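Local coordinates for pyridoxamine 5'-phosphate oxidase-related, FMN-binding (Mycobacterium smegmatis, PDB 3F7E), which probably reduces carbon-carbon double bonds of substrates such as aflatoxins with the deazaflavin coenzyme F420, as a homodimeric relative of the FMN-binding pyridoxamine 5'-phosphate oxidases, at residues 16-22 and 62-68; 30-34 and 52-56. Residue numbers count along the deposited sequence, not the author numbering.

Contact 1. Residues 16-22 and 62-68; sequences LYGHLAT and AVAMSVI
Strands 18-22 and 62-68 run antiparallel, their axes 4.5 Å apart at closest and at 160°, with extended phi/psi throughout. L20 and M65 form a non-hydrogen-bonded pair (CA-CA 4.3 Å) between two hydrogen-bonded pairs, H19 with S66 (CA-CA 5.0 Å) and A21 with A64 (CA-CA 5.1 Å). H19 N donates to S66 O at 2.8 Å and S66 N to H19 O at 3.0 Å; A21 N reaches A64 O at 2.7 Å and A64 N reaches A21 O at 3.1 Å. On the N-terminal side of G18 the backbones move apart and a water fills the gap, donating to Y17 O (2.7 Å) and accepting from I68 N (3.0 Å). These are neighbouring inner strands of the antiparallel sheet of the split-barrel, FMN-binding fold: strand 29-34 continues the sheet beyond 18-22, and strand 76-88 beyond 62-68. L20 and M65 point to the barrel interior, where both meet F45. L20 (chi1 t, chi2 p) sets CD1 4.0 Å from V63 CB and 4.1 Å from M65 CB. M65, a selenomethionine, extends (chi1 and chi2 t) past G18 on the same face as L20, its CG 3.8 Å from G18 CA; a CB on G18 would clash with SE. L16 CB packs on V67 CG2 at 3.7 Å. H19, A21, A64 and S66 take the other face, where H19 stacks on H19 of the second subunit.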
ATOM      1  N   LEU A  16     -12.968   2.691  -2.981  1.00  9.05           N
ATOM      2  CA  LEU A  16     -12.074   2.165  -1.967  1.00  8.67           C
ATOM      3  C   LEU A  16     -10.731   2.881  -2.052  1.00  7.69           C
ATOM      4  O   LEU A  16     -10.330   3.343  -3.120  1.00  9.40           O
ATOM      5  CB  LEU A  16     -11.844   0.664  -2.184  1.00  8.19           C
ATOM      6  CG  LEU A  16     -13.119  -0.199  -2.148  1.00  9.60           C
ATOM      7  CD1 LEU A  16     -12.746  -1.662  -2.467  1.00 10.96           C
ATOM      8  CD2 LEU A  16     -13.851  -0.067  -0.809  1.00 10.89           C
ATOM      9  N   TYR A  17      -9.995   2.955  -0.946  1.00  7.51           N
ATOM     10  CA  TYR A  17      -8.637   3.479  -1.042  1.00  7.62           C
ATOM     11  C   TYR A  17      -7.711   2.519  -1.759  1.00  6.79           C
ATOM     12  O   TYR A  17      -7.767   1.304  -1.578  1.00  8.84           O
ATOM     13  CB  TYR A  17      -8.076   3.773   0.343  1.00  8.87           C
ATOM     14  CG  TYR A  17      -8.644   5.021   0.940  1.00 11.16           C
ATOM     15  CD1 TYR A  17      -9.748   4.954   1.797  1.00 13.85           C
ATOM     16  CD2 TYR A  17      -8.076   6.267   0.661  1.00 13.92           C
ATOM     17  CE1 TYR A  17     -10.274   6.095   2.358  1.00 16.56           C
ATOM     18  CE2 TYR A  17      -8.593   7.427   1.212  1.00 15.67           C
ATOM     19  CZ  TYR A  17      -9.704   7.332   2.052  1.00 18.22           C
ATOM     20  OH  TYR A  17     -10.228   8.469   2.627  1.00 20.83           O
ATOM     21  N   GLY A  18      -6.849   3.077  -2.599  1.00  6.59           N
ATOM     22  CA  GLY A  18      -5.755   2.322  -3.165  1.00  7.06           C
ATOM     23  C   GLY A  18      -4.435   2.775  -2.561  1.00  7.29           C
ATOM     24  O   GLY A  18      -4.183   3.967  -2.455  1.00 10.70           O
ATOM     25  N   HIS A  19      -3.591   1.827  -2.200  1.00  5.31           N
ATOM     26  CA  HIS A  19      -2.330   2.164  -1.530  1.00  5.50           C
ATOM     27  C   HIS A  19      -1.279   2.104  -2.632  1.00  5.28           C
ATOM     28  O   HIS A  19      -0.920   1.047  -3.133  1.00  5.49           O
ATOM     29  CB  HIS A  19      -2.087   1.193  -0.375  1.00  6.26           C
ATOM     30  CG  HIS A  19      -3.083   1.380   0.718  1.00  5.06           C
ATOM     31  ND1 HIS A  19      -4.410   0.978   0.706  1.00  8.62           N
ATOM     32  CD2 HIS A  19      -2.886   2.007   1.901  1.00  5.15           C
ATOM     33  CE1 HIS A  19      -4.967   1.349   1.859  1.00  5.34           C
ATOM     34  NE2 HIS A  19      -4.060   1.971   2.590  1.00 10.32           N
ATOM     35  N   LEU A  20      -0.823   3.288  -3.052  1.00  5.44           N
ATOM     36  CA  LEU A  20       0.018   3.468  -4.247  1.00  5.41           C
ATOM     37  C   LEU A  20       1.475   3.574  -3.843  1.00  4.85           C
ATOM     38  O   LEU A  20       1.845   4.465  -3.080  1.00  5.85           O
ATOM     39  CB  LEU A  20      -0.420   4.733  -5.026  1.00  6.80           C
ATOM     40  CG  LEU A  20       0.372   4.953  -6.315  1.00  7.84           C
ATOM     41  CD1 LEU A  20       0.033   3.867  -7.372  1.00  9.23           C
ATOM     42  CD2 LEU A  20       0.057   6.330  -6.877  1.00 10.05           C
ATOM     43  N   ALA A  21       2.273   2.643  -4.367  1.00  5.08           N
ATOM     44  CA  ALA A  21       3.712   2.578  -4.088  1.00  5.42           C
ATOM     45  C   ALA A  21       4.514   3.110  -5.250  1.00  5.57           C
ATOM     46  O   ALA A  21       4.238   2.798  -6.431  1.00  5.90           O
ATOM     47  CB  ALA A  21       4.129   1.133  -3.815  1.00  6.34           C
ATOM     48  N   THR A  22       5.531   3.879  -4.921  1.00  6.54           N
ATOM     49  CA  THR A  22       6.480   4.436  -5.865  1.00  7.42           C
ATOM     50  C   THR A  22       7.880   4.138  -5.303  1.00  7.39           C
ATOM     51  O   THR A  22       8.018   3.695  -4.181  1.00  7.95           O
ATOM     52  CB  THR A  22       6.274   5.956  -6.039  1.00  7.98           C
ATOM     53  OG1 THR A  22       6.341   6.618  -4.762  1.00  9.87           O
ATOM     54  CG2 THR A  22       4.957   6.282  -6.768  1.00  8.27           C
ATOM     55  N   ALA A  62       7.518   3.494 -12.765  1.00  6.73           N
ATOM     56  CA  ALA A  62       6.889   2.243 -12.355  1.00  6.43           C
ATOM     57  C   ALA A  62       6.234   2.387 -10.988  1.00  5.97           C
ATOM     58  O   ALA A  62       6.865   2.843 -10.027  1.00  7.29           O
ATOM     59  CB  ALA A  62       7.886   1.106 -12.356  1.00  7.53           C
ATOM     60  N   VAL A  63       4.985   1.955 -10.890  1.00  5.79           N
ATOM     61  CA  VAL A  63       4.210   2.064  -9.672  1.00  5.86           C
ATOM     62  C   VAL A  63       3.477   0.743  -9.389  1.00  5.77           C
ATOM     63  O   VAL A  63       3.400  -0.152 -10.246  1.00  5.76           O
ATOM     64  CB  VAL A  63       3.184   3.225  -9.737  1.00  6.50           C
ATOM     65  CG1 VAL A  63       3.893   4.526 -10.009  1.00  7.86           C
ATOM     66  CG2 VAL A  63       2.051   2.962 -10.758  1.00  7.71           C
ATOM     67  N   ALA A  64       2.908   0.635  -8.191  1.00  5.65           N
ATOM     68  CA  ALA A  64       2.071  -0.514  -7.848  1.00  6.53           C
ATOM     69  C   ALA A  64       0.976  -0.028  -6.908  1.00  5.93           C
ATOM     70  O   ALA A  64       1.224   0.833  -6.087  1.00  7.05           O
ATOM     71  CB  ALA A  64       2.901  -1.624  -7.190  1.00  6.93           C
HETATM   72  N   MSE A  65      -0.226  -0.594  -7.009  1.00  6.77           N
HETATM   73  CA  MSE A  65      -1.345  -0.186  -6.134  1.00  6.73           C
HETATM   74  C   MSE A  65      -2.006  -1.426  -5.562  1.00  6.62           C
HETATM   75  O   MSE A  65      -2.282  -2.407  -6.267  1.00  9.55           O
HETATM   76  CB  MSE A  65      -2.404   0.616  -6.912  1.00  7.82           C
HETATM   77  CG  MSE A  65      -3.455   1.233  -6.012  1.00  7.93           C
HETATM   78 SE   MSE A  65      -4.872   2.152  -6.963  1.00 10.68          SE
HETATM   79  CE  MSE A  65      -5.927   0.599  -7.450  1.00 11.55           C
ATOM     80  N   SER A  66      -2.261  -1.376  -4.261  0.70  6.07           N
ATOM     81  CA  SER A  66      -2.944  -2.430  -3.508  0.70  6.44           C
ATOM     82  C   SER A  66      -4.302  -1.924  -3.035  0.70  6.04           C
ATOM     83  O   SER A  66      -4.415  -0.887  -2.366  0.70  6.67           O
ATOM     84  CB  SER A  66      -2.073  -2.806  -2.294  0.70  7.23           C
ATOM     85  OG  SER A  66      -2.804  -3.615  -1.381  0.70  8.20           O
ATOM     86  N   VAL A  67      -5.440  -2.705  -3.395  0.60  6.26           N
ATOM     87  CA  VAL A  67      -6.788  -2.400  -2.934  0.60  6.37           C
ATOM     88  C   VAL A  67      -7.322  -3.686  -2.312  0.60  6.59           C
ATOM     89  O   VAL A  67      -7.121  -4.778  -2.851  0.60  7.51           O
ATOM     90  CB  VAL A  67      -7.676  -1.767  -4.068  0.60  7.64           C
ATOM     91  CG1 VAL A  67      -7.799  -2.693  -5.257  0.60  8.91           C
ATOM     92  CG2 VAL A  67      -9.051  -1.339  -3.548  0.60 10.12           C
ATOM     93  N   ILE A  68      -7.945  -3.551  -1.143  1.00  6.75           N
ATOM     94  CA  ILE A  68      -8.507  -4.692  -0.447  1.00  7.69           C
ATOM     95  C   ILE A  68      -9.978  -4.462  -0.166  1.00  7.08           C
ATOM     96  O   ILE A  68     -10.402  -3.340   0.116  1.00  7.80           O
ATOM     97  CB  ILE A  68      -7.690  -5.031   0.843  1.00  8.36           C
ATOM     98  CG1 ILE A  68      -8.089  -6.388   1.437  1.00  8.56           C
ATOM     99  CG2 ILE A  68      -7.782  -3.905   1.892  1.00  9.25           C
ATOM    100  CD1 ILE A  68      -7.101  -6.894   2.485  1.00 12.04           C
TER
HETATM  101  O   HOH W   1      -8.110  -0.795   0.114  1.00 10.62           O

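Contact 2. Residues 30-34 and 52-56; sequences QVNAM and QKYRN
Strand 30-34 is extended, and the helical turn 52-56 crosses it at -126° with the axes 10.1 Å apart at closest; Q30 and K53 have the nearest CA atoms, at 7.5 Å. Alternation along the strand turns Q30, N32 and M34 toward the helix and V31 and A33 away from it, to the second subunit. No hydrogen bond crosses between the segments; they meet by close side-chain approach centred on K53. Its side chain leaves with chi1 m, then stays t through chi4, lying along the strand's three side chains: K53 CG is 3.0 Å from Q30 OE1, K53 CE 3.4 Å from N32 ND2, and K53 NZ a very short 2.9 Å from CE of selenomethionine M34, given in one of its two conformers. Q30, with chi1 and chi2 t, also brings NE2 within 3.6 Å of Q52 CG and 3.1 Å of N56 ND2, a meeting of two donors. Side-chain hydrogen bonds among these residues stay within each segment: N32 ND2 gives to Q30 OE1 (3.1 Å), Q52 NE2 to N56 OD1 (2.9 Å), and R55 NE and NH1 to Q52 OE1 (3.1 and 2.9 Å). N56 ND2 instead bonds T22 OG1 on the adjoining strand. The arrangement is a short helix packed across the strand outermost within this chain in the split-barrel sheet.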
ATOM      1  N   GLN A  30       8.130   4.087  -1.283  1.00  6.97           N
ATOM      2  CA  GLN A  30       7.189   4.996  -0.637  1.00  7.33           C
ATOM      3  C   GLN A  30       5.794   4.429  -0.933  1.00  6.38           C
ATOM      4  O   GLN A  30       5.559   3.971  -2.052  1.00  7.87           O
ATOM      5  CB  GLN A  30       7.302   6.406  -1.276  1.00  9.41           C
ATOM      6  CG  GLN A  30       6.350   7.369  -0.654  1.00 12.29           C
ATOM      7  CD  GLN A  30       6.602   8.793  -1.022  1.00 13.89           C
ATOM      8  OE1 GLN A  30       5.658   9.575  -1.057  1.00 17.09           O
ATOM      9  NE2 GLN A  30       7.862   9.156  -1.284  1.00 12.64           N
ATOM     10  N   VAL A  31       4.856   4.490   0.025  1.00  5.75           N
ATOM     11  CA  VAL A  31       3.491   4.041  -0.249  1.00  5.58           C
ATOM     12  C   VAL A  31       2.521   4.935   0.525  1.00  5.81           C
ATOM     13  O   VAL A  31       2.735   5.268   1.708  1.00  6.88           O
ATOM     14  CB  VAL A  31       3.319   2.521   0.054  1.00  5.92           C
ATOM     15  CG1 VAL A  31       3.610   2.194   1.508  1.00  7.06           C
ATOM     16  CG2 VAL A  31       1.943   2.036  -0.317  1.00  6.83           C
ATOM     17  N   ASN A  32       1.433   5.304  -0.131  1.00  6.13           N
ATOM     18  CA  ASN A  32       0.462   6.243   0.431  1.00  7.69           C
ATOM     19  C   ASN A  32      -0.949   5.823   0.057  1.00  7.19           C
ATOM     20  O   ASN A  32      -1.207   5.416  -1.084  1.00  6.77           O
ATOM     21  CB  ASN A  32       0.685   7.659  -0.116  1.00 10.33           C
ATOM     22  CG  ASN A  32       2.065   8.168   0.184  1.00 13.01           C
ATOM     23  OD1 ASN A  32       2.348   8.538   1.335  1.00 17.74           O
ATOM     24  ND2 ASN A  32       2.956   8.154  -0.819  1.00 12.33           N
ATOM     25  N   ALA A  33      -1.886   5.963   0.991  1.00  7.56           N
ATOM     26  CA  ALA A  33      -3.304   5.706   0.710  1.00  7.44           C
ATOM     27  C   ALA A  33      -3.822   6.837  -0.177  1.00  7.85           C
ATOM     28  O   ALA A  33      -3.588   8.015   0.098  1.00 10.97           O
ATOM     29  CB  ALA A  33      -4.080   5.652   2.020  1.00  9.35           C
HETATM   30  N   MSE A  34      -4.542   6.493  -1.255  0.50  7.69           N
HETATM   31  CA  MSE A  34      -4.982   7.454  -2.301  0.50  8.54           C
HETATM   32  C   MSE A  34      -6.425   7.174  -2.752  0.50  7.72           C
HETATM   33  O   MSE A  34      -6.802   6.018  -2.868  0.50  7.53           O
HETATM   34  CB  MSE A  34      -4.096   7.328  -3.574  0.50  8.22           C
HETATM   35  CG  MSE A  34      -2.627   7.530  -3.360  0.50 10.99           C
HETATM   36 SE   MSE A  34      -2.224   9.382  -2.926  0.50 13.60          SE
HETATM   37  CE  MSE A  34      -0.310   9.289  -3.063  0.50 13.09           C
ATOM     38  N   GLN A  52       7.251  14.638  -2.803  1.00 12.33           N
ATOM     39  CA  GLN A  52       8.189  13.585  -3.147  1.00 12.51           C
ATOM     40  C   GLN A  52       7.569  12.537  -4.067  1.00 11.76           C
ATOM     41  O   GLN A  52       8.260  12.000  -4.929  1.00 10.94           O
ATOM     42  CB  GLN A  52       8.753  12.901  -1.896  1.00 14.06           C
ATOM     43  CG  GLN A  52       9.892  11.949  -2.196  1.00 15.16           C
ATOM     44  CD  GLN A  52      11.089  12.633  -2.847  1.00 14.97           C
ATOM     45  OE1 GLN A  52      11.548  13.698  -2.389  1.00 18.30           O
ATOM     46  NE2 GLN A  52      11.605  12.027  -3.919  1.00 14.87           N
ATOM     47  N   LYS A  53       6.290  12.213  -3.858  1.00 11.82           N
ATOM     48  CA  LYS A  53       5.656  11.178  -4.682  1.00 12.23           C
ATOM     49  C   LYS A  53       5.740  11.546  -6.166  1.00 10.54           C
ATOM     50  O   LYS A  53       5.990  10.696  -7.019  1.00 10.42           O
ATOM     51  CB  LYS A  53       4.173  11.003  -4.325  1.00 14.77           C
ATOM     52  CG  LYS A  53       3.793  10.977  -2.884  1.00 20.67           C
ATOM     53  CD  LYS A  53       2.292  11.201  -2.752  1.00 24.18           C
ATOM     54  CE  LYS A  53       1.854  11.381  -1.312  1.00 25.94           C
ATOM     55  NZ  LYS A  53       0.365  11.486  -1.252  1.00 27.03           N
ATOM     56  N   TYR A  54       5.541  12.829  -6.473  1.00 10.18           N
ATOM     57  CA  TYR A  54       5.697  13.304  -7.841  1.00 10.11           C
ATOM     58  C   TYR A  54       7.126  13.182  -8.351  1.00  9.53           C
ATOM     59  O   TYR A  54       7.358  12.680  -9.454  1.00 10.35           O
ATOM     60  CB  TYR A  54       5.201  14.752  -7.956  1.00 11.16           C
ATOM     61  CG  TYR A  54       5.448  15.437  -9.278  1.00 11.91           C
ATOM     62  CD1 TYR A  54       4.548  15.312 -10.319  1.00 13.07           C
ATOM     63  CD2 TYR A  54       6.571  16.230  -9.471  1.00 13.19           C
ATOM     64  CE1 TYR A  54       4.771  15.961 -11.542  1.00 15.33           C
ATOM     65  CE2 TYR A  54       6.807  16.876 -10.664  1.00 14.85           C
ATOM     66  CZ  TYR A  54       5.907  16.739 -11.701  1.00 15.07           C
ATOM     67  OH  TYR A  54       6.156  17.391 -12.880  1.00 17.72           O
ATOM     68  N   ARG A  55       8.085  13.632  -7.543  1.00  9.62           N
ATOM     69  CA  ARG A  55       9.487  13.476  -7.925  1.00  9.43           C
ATOM     70  C   ARG A  55       9.868  12.017  -8.167  1.00  8.86           C
ATOM     71  O   ARG A  55      10.622  11.711  -9.087  1.00 10.19           O
ATOM     72  CB  ARG A  55      10.399  14.106  -6.884  1.00 10.08           C
ATOM     73  CG  ARG A  55      10.209  15.585  -6.788  1.00 11.23           C
ATOM     74  CD  ARG A  55      11.248  16.278  -5.891  1.00 13.39           C
ATOM     75  NE  ARG A  55      11.101  15.997  -4.460  1.00 13.03           N
ATOM     76  CZ  ARG A  55      10.298  16.659  -3.621  1.00 13.24           C
ATOM     77  NH1 ARG A  55      10.291  16.338  -2.332  1.00 15.20           N
ATOM     78  NH2 ARG A  55       9.513  17.647  -4.053  1.00 12.45           N
ATOM     79  N   ASN A  56       9.301  11.110  -7.367  1.00  8.76           N
ATOM     80  CA  ASN A  56       9.599   9.687  -7.550  1.00  8.80           C
ATOM     81  C   ASN A  56       9.192   9.245  -8.959  1.00  8.22           C
ATOM     82  O   ASN A  56       9.963   8.569  -9.677  1.00  8.72           O
ATOM     83  CB  ASN A  56       8.851   8.818  -6.533  1.00  9.24           C
ATOM     84  CG  ASN A  56       9.333   9.011  -5.112  1.00  9.63           C
ATOM     85  OD1 ASN A  56      10.383   9.615  -4.871  1.00 11.79           O
ATOM     86  ND2 ASN A  56       8.569   8.474  -4.172  1.00 10.64           N
TER

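Centred 10 Å apart, the two contacts share one antiparallel sheet: strand 29-34 of contact 2 lies beside strand 18-23 of contact 1, which in turn lies beside 62-68. Backbone pairs G18 O to M34 N (2.8 Å) and T22 N to Q30 O (2.9 Å), probable hydrogen bonds, join them directly. Along the chain the order is 16-22, 30-34, 52-56, 62-68, so both segments of contact 2 fall between those of contact 1. Helix 52-59 leads straight into strand 62-68, and its N56 links the helix of contact 2 to a strand of contact 1. H19 and S66 from contact 1, with V31 and A33 from contact 2, meet the second subunit, making that face of these strands part of the dimer interface.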